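Local structure of 4-hydroxybenzoyl-CoA thioesterase (Bacillus halodurans, 5WH9) at residues S87-H92 with H105-W110. The protein probably hydrolyses the thioester of an aromatic acyl-coenzyme A, likely gentisyl-CoA, as a member of the 4-hydroxybenzoyl-CoA thioesterase family. Numbering follows the deposited sequence.
Sequences SFILEH and HEKRVW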
ATOM      1  N   SER B  87     -24.665 -14.369   4.569  1.00 24.90           N
ATOM      2  CA  SER B  87     -23.545 -13.628   5.133  1.00 23.21           C
ATOM      3  C   SER B  87     -22.897 -14.369   6.314  1.00 28.14           C
ATOM      4  O   SER B  87     -23.459 -15.320   6.857  1.00 24.33           O
ATOM      5  CB  SER B  87     -24.012 -12.248   5.600  1.00 26.70           C
ATOM      6  OG  SER B  87     -24.777 -12.347   6.793  1.00 24.98           O
ATOM      7  N   PHE B  88     -21.703 -13.923   6.700  1.00 22.01           N
ATOM      8  CA  PHE B  88     -21.040 -14.417   7.895  1.00 18.72           C
ATOM      9  C   PHE B  88     -20.123 -13.323   8.442  1.00 16.74           C
ATOM     10  O   PHE B  88     -19.727 -12.411   7.710  1.00 16.32           O
ATOM     11  CB  PHE B  88     -20.255 -15.708   7.603  1.00 20.64           C
ATOM     12  CG  PHE B  88     -19.107 -15.526   6.649  1.00 17.09           C
ATOM     13  CD1 PHE B  88     -19.322 -15.465   5.282  1.00 20.75           C
ATOM     14  CD2 PHE B  88     -17.813 -15.428   7.114  1.00 19.50           C
ATOM     15  CE1 PHE B  88     -18.259 -15.288   4.397  1.00 16.75           C
ATOM     16  CE2 PHE B  88     -16.746 -15.254   6.237  1.00 11.50           C
ATOM     17  CZ  PHE B  88     -16.973 -15.186   4.884  1.00 12.37           C
ATOM     18  N   ILE B  89     -19.809 -13.405   9.732  1.00 13.15           N
ATOM     19  CA  ILE B  89     -18.875 -12.485  10.376  1.00 17.01           C
ATOM     20  C   ILE B  89     -17.651 -13.229  10.911  1.00 13.22           C
ATOM     21  O   ILE B  89     -17.783 -14.229  11.602  1.00 19.83           O
ATOM     22  CB  ILE B  89     -19.518 -11.727  11.552  1.00 15.96           C
ATOM     23  CG1 ILE B  89     -20.628 -10.804  11.070  1.00 17.64           C
ATOM     24  CG2 ILE B  89     -18.482 -10.897  12.297  1.00 14.55           C
ATOM     25  CD1 ILE B  89     -21.275 -10.037  12.222  1.00 18.54           C
ATOM     26  N   LEU B  90     -16.465 -12.733  10.582  1.00 14.11           N
ATOM     27  CA  LEU B  90     -15.221 -13.251  11.129  1.00 14.77           C
ATOM     28  C   LEU B  90     -14.746 -12.343  12.246  1.00 12.93           C
ATOM     29  O   LEU B  90     -14.640 -11.131  12.060  1.00  9.32           O
ATOM     30  CB  LEU B  90     -14.141 -13.302  10.048  1.00 11.62           C
ATOM     31  CG  LEU B  90     -14.387 -14.252   8.880  1.00 18.97           C
ATOM     32  CD1 LEU B  90     -13.260 -14.132   7.836  1.00 20.29           C
ATOM     33  CD2 LEU B  90     -14.521 -15.695   9.369  1.00 17.66           C
ATOM     34  N   GLU B  91     -14.463 -12.923  13.400  1.00 17.08           N
ATOM     35  CA  GLU B  91     -13.776 -12.193  14.446  1.00 18.78           C
ATOM     36  C   GLU B  91     -12.249 -12.408  14.335  1.00 19.70           C
ATOM     37  O   GLU B  91     -11.774 -13.537  14.140  1.00 22.05           O
ATOM     38  CB  GLU B  91     -14.290 -12.627  15.813  1.00 25.14           C
ATOM     39  CG  GLU B  91     -13.972 -11.628  16.933  1.00 32.30           C
ATOM     40  CD  GLU B  91     -14.528 -12.066  18.286  1.00 48.39           C
ATOM     41  OE1 GLU B  91     -15.612 -11.571  18.679  1.00 57.04           O
ATOM     42  OE2 GLU B  91     -13.881 -12.904  18.960  1.00 42.46           O
ATOM     43  N   HIS B  92     -11.489 -11.322  14.437  1.00 14.22           N
ATOM     44  CA  HIS B  92     -10.034 -11.385  14.348  1.00 15.48           C
ATOM     45  C   HIS B  92      -9.434 -10.737  15.566  1.00 19.62           C
ATOM     46  O   HIS B  92      -9.778  -9.599  15.893  1.00 20.98           O
ATOM     47  CB  HIS B  92      -9.506 -10.637  13.120  1.00 13.27           C
ATOM     48  CG  HIS B  92      -9.900 -11.253  11.818  1.00  9.79           C
ATOM     49  ND1 HIS B  92     -10.715 -10.616  10.912  1.00 11.95           N
ATOM     50  CD2 HIS B  92      -9.605 -12.456  11.276  1.00 12.67           C
ATOM     51  CE1 HIS B  92     -10.889 -11.388   9.855  1.00 13.90           C
ATOM     52  NE2 HIS B  92     -10.221 -12.510  10.048  1.00 14.78           N
ATOM     53  N   HIS B 105     -13.717  -7.237  13.516  1.00 19.44           N
ATOM     54  CA  HIS B 105     -14.457  -8.240  12.778  1.00 18.10           C
ATOM     55  C   HIS B 105     -14.700  -7.749  11.372  1.00 19.99           C
ATOM     56  O   HIS B 105     -14.530  -6.566  11.069  1.00 25.21           O
ATOM     57  CB  HIS B 105     -15.784  -8.590  13.476  1.00 23.11           C
ATOM     58  CG  HIS B 105     -16.751  -7.453  13.551  1.00 28.06           C
ATOM     59  ND1 HIS B 105     -17.646  -7.167  12.540  1.00 30.97           N
ATOM     60  CD2 HIS B 105     -16.965  -6.527  14.517  1.00 32.44           C
ATOM     61  CE1 HIS B 105     -18.365  -6.111  12.878  1.00 28.87           C
ATOM     62  NE2 HIS B 105     -17.973  -5.706  14.074  1.00 28.32           N
ATOM     63  N   GLU B 106     -15.081  -8.676  10.513  1.00 12.92           N
ATOM     64  CA  GLU B 106     -15.505  -8.375   9.170  1.00 13.08           C
ATOM     65  C   GLU B 106     -16.887  -9.010   9.003  1.00 18.03           C
ATOM     66  O   GLU B 106     -17.078 -10.181   9.329  1.00 18.75           O
ATOM     67  CB  GLU B 106     -14.529  -9.009   8.170  1.00 15.51           C
ATOM     68  CG  GLU B 106     -13.086  -8.510   8.255  1.00 11.28           C
ATOM     69  CD  GLU B 106     -12.156  -9.209   7.273  1.00 17.00           C
ATOM     70  OE1 GLU B 106     -11.294  -8.523   6.687  1.00 14.34           O
ATOM     71  OE2 GLU B 106     -12.261 -10.448   7.100  1.00 20.47           O
ATOM     72  N   LYS B 107     -17.859  -8.244   8.529  1.00 17.22           N
ATOM     73  CA  LYS B 107     -19.072  -8.845   7.998  1.00 19.38           C
ATOM     74  C   LYS B 107     -18.873  -9.079   6.510  1.00 18.00           C
ATOM     75  O   LYS B 107     -18.531  -8.154   5.771  1.00 18.18           O
ATOM     76  CB  LYS B 107     -20.275  -7.935   8.202  1.00 19.77           C
ATOM     77  CG  LYS B 107     -21.592  -8.580   7.770  1.00 27.48           C
ATOM     78  CD  LYS B 107     -22.802  -7.941   8.463  1.00 23.61           C
ATOM     79  CE  LYS B 107     -24.092  -8.557   7.934  1.00 29.54           C
ATOM     80  NZ  LYS B 107     -25.318  -8.115   8.679  1.00 37.07           N
ATOM     81  N   ARG B 108     -19.066 -10.314   6.066  1.00 18.14           N
ATOM     82  CA  ARG B 108     -18.894 -10.629   4.652  1.00 19.13           C
ATOM     83  C   ARG B 108     -20.088 -11.387   4.076  1.00 20.84           C
ATOM     84  O   ARG B 108     -20.822 -12.076   4.789  1.00 20.78           O
ATOM     85  CB  ARG B 108     -17.605 -11.424   4.420  1.00 18.34           C
ATOM     86  CG  ARG B 108     -16.316 -10.735   4.853  1.00 18.87           C
ATOM     87  CD  ARG B 108     -15.122 -11.638   4.559  1.00 20.33           C
ATOM     88  NE  ARG B 108     -13.825 -11.037   4.855  1.00 22.10           N
ATOM     89  CZ  ARG B 108     -13.041 -10.456   3.947  1.00 25.38           C
ATOM     90  NH1 ARG B 108     -13.432 -10.384   2.681  1.00 21.32           N
ATOM     91  NH2 ARG B 108     -11.867  -9.946   4.304  1.00 20.98           N
ATOM     92  N   VAL B 109     -20.272 -11.257   2.771  1.00 20.24           N
ATOM     93  CA  VAL B 109     -21.331 -11.971   2.085  1.00 25.19           C
ATOM     94  C   VAL B 109     -20.686 -12.870   1.053  1.00 30.32           C
ATOM     95  O   VAL B 109     -19.464 -12.891   0.945  1.00 32.47           O
ATOM     96  CB  VAL B 109     -22.326 -11.004   1.407  1.00 23.42           C
ATOM     97  CG1 VAL B 109     -23.043 -10.177   2.464  1.00 20.40           C
ATOM     98  CG2 VAL B 109     -21.620 -10.111   0.407  1.00 21.56           C
ATOM     99  N   TRP B 110     -21.490 -13.619   0.308  1.00 35.44           N
ATOM    100  CA  TRP B 110     -20.962 -14.451  -0.761  1.00 30.74           C
ATOM    101  C   TRP B 110     -21.473 -13.919  -2.084  1.00 32.45           C
ATOM    102  O   TRP B 110     -22.664 -13.632  -2.212  1.00 35.32           O
ATOM    103  CB  TRP B 110     -21.401 -15.898  -0.571  1.00 33.05           C
ATOM    104  CG  TRP B 110     -20.451 -16.886  -1.176  1.00 34.45           C
ATOM    105  CD1 TRP B 110     -20.499 -17.407  -2.436  1.00 35.83           C
ATOM    106  CD2 TRP B 110     -19.302 -17.469  -0.544  1.00 37.06           C
ATOM    107  NE1 TRP B 110     -19.461 -18.281  -2.626  1.00 36.24           N
ATOM    108  CE2 TRP B 110     -18.709 -18.335  -1.481  1.00 35.90           C
ATOM    109  CE3 TRP B 110     -18.722 -17.344   0.729  1.00 36.00           C
ATOM    110  CZ2 TRP B 110     -17.560 -19.078  -1.191  1.00 34.04           C
ATOM    111  CZ3 TRP B 110     -17.579 -18.079   1.018  1.00 34.58           C
ATOM    112  CH2 TRP B 110     -17.011 -18.935   0.062  1.00 39.23           C
TER
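Phe88 lays one face of its ring against the aliphatic part of Arg108, whose CB stands 4.2 Å from the ring centroid in a CH-pi contact. Phe88 CG sits between its backbone N and carbonyl carbon (chi1 65°), from where the ring leans back over the neighbouring strand. Farther along, Phe88 CE1 comes to the edge of the Trp110 indole at CE3, 4.2 Å away. Beyond CG the Arg108 chain is extended as far as NE, which donates to Glu106 OE2 at 2.8 Å; the carboxylate oxygen lies in the guanidinium plane, while NE comes from above the carboxylate plane. NH2 adds a weak second bond to that oxygen and also pairs with Asp31. Glu106 OE1 bonds Tyr23 OH of the second subunit, so the carboxylate is gripped at both oxygens; an alanine here would probably leave the Arg108 guanidinium without this carboxylate and that tyrosine without this hydrogen bond. On the opposite face, Ile89 CG2 packs on His105 CB at 3.7 Å. Paired backbone bonds join Phe88 with Arg108 and Leu90 with Glu106. Both segments belong to the antiparallel hairpin 87-96/99-111 of the hotdog fold, where Leu90, Glu106 and Arg108 pack against helix 25-40, which the sheet wraps.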